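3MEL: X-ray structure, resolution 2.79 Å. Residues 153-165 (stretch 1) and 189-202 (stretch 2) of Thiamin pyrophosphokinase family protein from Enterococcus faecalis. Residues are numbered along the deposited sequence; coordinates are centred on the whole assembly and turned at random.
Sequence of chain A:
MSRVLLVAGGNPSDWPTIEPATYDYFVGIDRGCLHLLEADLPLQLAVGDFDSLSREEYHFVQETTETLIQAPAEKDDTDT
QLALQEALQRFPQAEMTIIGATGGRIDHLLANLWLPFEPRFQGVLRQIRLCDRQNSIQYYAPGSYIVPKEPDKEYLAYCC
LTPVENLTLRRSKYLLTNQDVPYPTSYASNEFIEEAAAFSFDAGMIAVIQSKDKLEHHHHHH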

# COMPACT_ATOMS: atom_id res chain seq x y z
N LYS A 153 -4.27 11.09 15.48
CA LYS A 153 -3.19 10.31 14.90
C LYS A 153 -1.92 10.34 15.76
O LYS A 153 -1.65 11.32 16.43
CB LYS A 153 -2.88 10.83 13.49
CG LYS A 153 -4.05 10.79 12.53
CD LYS A 153 -4.47 9.37 12.19
CE LYS A 153 -5.39 9.32 10.96
NZ LYS A 153 -6.74 9.92 11.19
N GLU A 154 -1.13 9.26 15.73
CA GLU A 154 0.10 9.16 16.52
C GLU A 154 1.39 9.31 15.71
O GLU A 154 2.40 9.78 16.23
CB GLU A 154 0.13 7.83 17.28
CG GLU A 154 -1.12 7.55 18.11
CD GLU A 154 -1.35 6.06 18.36
OE1 GLU A 154 -1.85 5.73 19.47
OE2 GLU A 154 -1.05 5.23 17.46
N TYR A 155 1.35 8.91 14.44
CA TYR A 155 2.57 8.80 13.65
C TYR A 155 2.60 9.73 12.45
O TYR A 155 1.57 10.17 11.97
CB TYR A 155 2.78 7.34 13.23
CG TYR A 155 2.85 6.40 14.41
CD1 TYR A 155 3.95 6.42 15.28
CD2 TYR A 155 1.83 5.49 14.68
CE1 TYR A 155 4.02 5.57 16.36
CE2 TYR A 155 1.89 4.63 15.76
CZ TYR A 155 3.00 4.68 16.60
OH TYR A 155 3.08 3.84 17.69
N LEU A 156 3.81 10.06 12.00
CA LEU A 156 4.01 10.89 10.83
C LEU A 156 4.98 10.17 9.88
O LEU A 156 5.91 9.50 10.32
CB LEU A 156 4.56 12.26 11.25
CG LEU A 156 4.97 13.29 10.18
CD1 LEU A 156 3.81 13.68 9.25
CD2 LEU A 156 5.60 14.51 10.83
N ALA A 157 4.78 10.30 8.59
CA ALA A 157 5.63 9.58 7.65
C ALA A 157 5.86 10.40 6.40
O ALA A 157 4.96 11.06 5.88
CB ALA A 157 5.01 8.27 7.31
N TYR A 158 7.10 10.37 5.94
CA TYR A 158 7.41 10.92 4.63
C TYR A 158 7.74 9.78 3.69
O TYR A 158 8.82 9.17 3.76
CB TYR A 158 8.53 11.95 4.72
CG TYR A 158 8.13 13.15 5.54
CD1 TYR A 158 7.57 14.27 4.95
CD2 TYR A 158 8.30 13.16 6.92
CE1 TYR A 158 7.18 15.37 5.72
CE2 TYR A 158 7.94 14.22 7.68
CZ TYR A 158 7.38 15.33 7.08
OH TYR A 158 7.03 16.40 7.87
N CYS A 159 6.77 9.47 2.84
CA CYS A 159 6.88 8.39 1.89
C CYS A 159 7.25 8.99 0.55
O CYS A 159 6.44 9.69 -0.06
CB CYS A 159 5.55 7.66 1.83
SG CYS A 159 5.09 6.98 3.43
N CYS A 160 8.48 8.80 0.12
CA CYS A 160 8.94 9.35 -1.15
C CYS A 160 8.55 8.40 -2.27
O CYS A 160 9.09 7.29 -2.36
CB CYS A 160 10.45 9.53 -1.13
SG CYS A 160 11.00 10.58 0.22
N LEU A 161 7.62 8.82 -3.11
CA LEU A 161 7.11 7.94 -4.14
C LEU A 161 8.12 7.81 -5.28
O LEU A 161 8.10 6.82 -6.06
CB LEU A 161 5.76 8.44 -4.63
CG LEU A 161 4.73 8.55 -3.52
CD1 LEU A 161 3.44 9.16 -4.05
CD2 LEU A 161 4.49 7.18 -2.87
N THR A 162 9.00 8.79 -5.35
CA THR A 162 10.03 8.83 -6.37
C THR A 162 11.33 9.20 -5.70
O THR A 162 11.33 9.67 -4.57
CB THR A 162 9.74 9.94 -7.34
OG1 THR A 162 9.89 11.18 -6.65
CG2 THR A 162 8.34 9.81 -7.89
N PRO A 163 12.45 9.03 -6.41
CA PRO A 163 13.68 9.60 -5.83
C PRO A 163 13.42 11.07 -5.50
O PRO A 163 12.94 11.81 -6.37
CB PRO A 163 14.69 9.50 -6.98
CG PRO A 163 14.09 8.60 -8.00
CD PRO A 163 12.61 8.68 -7.83
N VAL A 164 13.71 11.48 -4.26
CA VAL A 164 13.56 12.89 -3.85
C VAL A 164 14.93 13.55 -3.65
O VAL A 164 15.90 12.87 -3.35
CB VAL A 164 12.66 13.03 -2.58
CG1 VAL A 164 12.97 14.30 -1.81
CG2 VAL A 164 11.20 13.00 -2.95
N GLU A 165 14.99 14.86 -3.83
CA GLU A 165 16.24 15.60 -3.67
C GLU A 165 16.16 16.70 -2.61
O GLU A 165 15.15 17.41 -2.51
CB GLU A 165 16.68 16.21 -4.99
CG GLU A 165 17.48 15.27 -5.87
CD GLU A 165 17.87 15.92 -7.18
OE1 GLU A 165 17.47 17.09 -7.40
OE2 GLU A 165 18.58 15.27 -7.99
N SER A 189 6.88 6.01 10.86
CA SER A 189 6.95 5.99 12.32
C SER A 189 7.65 7.20 12.95
O SER A 189 8.08 7.16 14.09
CB SER A 189 7.57 4.68 12.82
OG SER A 189 6.95 3.56 12.17
N ASN A 190 7.74 8.28 12.19
CA ASN A 190 8.12 9.55 12.77
C ASN A 190 6.98 10.07 13.67
O ASN A 190 5.87 9.57 13.61
CB ASN A 190 8.44 10.55 11.66
CG ASN A 190 9.34 11.65 12.12
OD1 ASN A 190 9.48 11.87 13.32
ND2 ASN A 190 9.98 12.34 11.18
N GLU A 191 7.28 11.04 14.54
CA GLU A 191 6.26 11.61 15.43
C GLU A 191 6.30 13.14 15.44
O GLU A 191 7.31 13.77 15.14
CB GLU A 191 6.41 11.10 16.85
CG GLU A 191 6.20 9.61 17.02
CD GLU A 191 6.47 9.15 18.44
OE1 GLU A 191 6.55 10.01 19.34
OE2 GLU A 191 6.61 7.93 18.69
N PHE A 192 5.15 13.73 15.78
CA PHE A 192 5.06 15.16 16.00
C PHE A 192 5.60 15.47 17.38
O PHE A 192 5.34 14.74 18.33
CB PHE A 192 3.61 15.61 15.92
CG PHE A 192 3.07 15.68 14.53
CD1 PHE A 192 3.23 16.84 13.77
CD2 PHE A 192 2.40 14.60 13.97
CE1 PHE A 192 2.73 16.91 12.49
CE2 PHE A 192 1.90 14.67 12.68
CZ PHE A 192 2.07 15.82 11.94
N ILE A 193 6.36 16.56 17.50
CA ILE A 193 6.72 17.05 18.82
C ILE A 193 5.83 18.26 19.17
O ILE A 193 5.50 18.47 20.34
CB ILE A 193 8.23 17.37 18.97
CG1 ILE A 193 8.69 18.38 17.93
CG2 ILE A 193 9.07 16.08 18.90
CD1 ILE A 193 10.18 18.70 18.03
N GLU A 194 5.42 19.01 18.16
CA GLU A 194 4.48 20.11 18.36
C GLU A 194 3.11 19.73 17.78
O GLU A 194 2.77 18.54 17.68
CB GLU A 194 4.98 21.39 17.70
CG GLU A 194 6.39 21.80 18.11
CD GLU A 194 6.93 22.93 17.24
OE1 GLU A 194 6.34 23.17 16.16
OE2 GLU A 194 7.92 23.57 17.66
N GLU A 195 2.34 20.73 17.38
CA GLU A 195 1.07 20.48 16.73
C GLU A 195 1.25 20.53 15.21
O GLU A 195 0.31 20.30 14.43
CB GLU A 195 0.02 21.50 17.19
CG GLU A 195 -0.14 21.58 18.71
CD GLU A 195 -0.41 20.21 19.35
OE1 GLU A 195 -1.40 19.55 18.96
OE2 GLU A 195 0.38 19.81 20.25
N ALA A 196 2.47 20.84 14.79
CA ALA A 196 2.76 20.95 13.37
C ALA A 196 4.20 20.57 13.14
O ALA A 196 5.05 20.84 13.98
CB ALA A 196 2.51 22.37 12.88
N ALA A 197 4.46 19.94 12.00
CA ALA A 197 5.83 19.67 11.59
C ALA A 197 6.08 20.48 10.33
O ALA A 197 5.17 21.12 9.82
CB ALA A 197 6.02 18.20 11.35
N ALA A 198 7.31 20.48 9.85
CA ALA A 198 7.61 21.15 8.60
C ALA A 198 8.65 20.36 7.79
O ALA A 198 9.38 19.55 8.35
CB ALA A 198 8.07 22.57 8.84
N PHE A 199 8.69 20.60 6.48
CA PHE A 199 9.63 19.91 5.59
C PHE A 199 9.67 20.57 4.23
O PHE A 199 8.73 21.27 3.83
CB PHE A 199 9.24 18.44 5.42
CG PHE A 199 8.12 18.22 4.43
CD1 PHE A 199 8.41 17.79 3.14
CD2 PHE A 199 6.79 18.44 4.78
CE1 PHE A 199 7.38 17.57 2.21
CE2 PHE A 199 5.75 18.23 3.86
CZ PHE A 199 6.05 17.79 2.57
N SER A 200 10.75 20.33 3.50
CA SER A 200 10.90 20.88 2.16
C SER A 200 11.79 20.00 1.29
O SER A 200 12.53 19.15 1.79
CB SER A 200 11.43 22.32 2.20
OG SER A 200 12.29 22.53 3.31
N PHE A 201 11.69 20.20 -0.03
CA PHE A 201 12.43 19.41 -1.00
C PHE A 201 12.33 20.03 -2.39
O PHE A 201 11.43 20.85 -2.65
CB PHE A 201 11.98 17.95 -0.98
CG PHE A 201 10.56 17.71 -1.43
CD1 PHE A 201 10.30 17.20 -2.70
CD2 PHE A 201 9.50 17.94 -0.58
CE1 PHE A 201 9.01 16.96 -3.11
CE2 PHE A 201 8.20 17.69 -0.99
CZ PHE A 201 7.96 17.21 -2.26
N ASP A 202 13.25 19.67 -3.27
CA ASP A 202 13.39 20.36 -4.56
C ASP A 202 12.82 19.56 -5.71
O ASP A 202 12.45 20.13 -6.73
CB ASP A 202 14.86 20.65 -4.87
CG ASP A 202 15.48 21.67 -3.92
OD1 ASP A 202 14.74 22.34 -3.16
OD2 ASP A 202 16.73 21.78 -3.94

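Leu-156 and Tyr-158 have more of their surface covered by the partner stretch than any other residues here, with Asn-190 and Tyr-155 next. The contact is easiest to understand from these outward.

The backbones join directly near the start of strand 155-160. Leu-156 and Asn-190 form an antiparallel hydrogen-bonded pair, their CA atoms 4.7 Å apart. The two bonds of the pair are unequal. Leu-156 N gives its hydrogen to Asn-190 O at 2.7 Å and an angle of 162°, short and nearly straight. The return bond, from Asn-190 N to Leu-156 O, spans 2.9 Å but is bent to 119° and is weak. Asn-190 O also receives a CA-H...O contact from Tyr-155 CA at 3.4 Å, the kind of secondary contact that often accompanies a strand-strand hydrogen bond. The bridge is local: strand 196-200 runs at only 12° to strand 155-160, nearly parallel, and the axes come no closer than 10.3 Å, so side chains rather than backbone bonds fill the space between them.

Leu-156 does much of that filling. Its side chain lies on the same face of the sheet as that of Asn-190, and Leu-156 CB and Asn-190 CB are 4.3 Å apart. With chi1 t and chi2 p, its methyl groups reach two partners. Leu-156 CD2 sits over the face of the Phe-192 ring, 4.1 Å from the centroid and 16° off the normal, a CH-pi contact in which a weakly polarised C-H meets the electron-rich face. The same methyl, Leu-156 CD2, lies 3.8 Å from Ala-197 CB, while Leu-156 CD1 approaches Phe-192 CZ at 3.9 Å. A branched aliphatic side chain suits this buried site because it can touch a flat ring and a small methyl at once, with no polar group to satisfy.

Two residues on, Tyr-158 points toward the other stretch and presents its edge to the face of Phe-199. The ring centroids are 4.8 Å apart and the planes meet at 61°; the closest atoms, Tyr-158 CE1 and Phe-199 CD2, are 3.2 Å apart, a tight contact. Such a geometry brings the slightly positive ring hydrogens of one aromatic toward the pi cloud of the other. Farther out, Tyr-158 OH lies 4.0 Å from Ala-197 CB, where the small alanine side chain contributes to the packing around both Leu-156 and Tyr-158.

Asn-190 combines its backbone role with a polar side chain. Asn-190 OD1 accepts a hydrogen bond from Glu-191 N at 2.6 Å within the same stretch, and its amide group is also bonded elsewhere in the structure, which explains how so polar a residue can be buried.

At the far end, Asp-202 N donates to Glu-165 O at 3.0 Å and 177°, an almost linear bond. Beside it, Val-164 CG1 packs 3.9 Å from Phe-201 CB, placing apolar side chains next to this backbone link, while Glu-165 and Asp-202 themselves are exposed, as befits their acidic side chains.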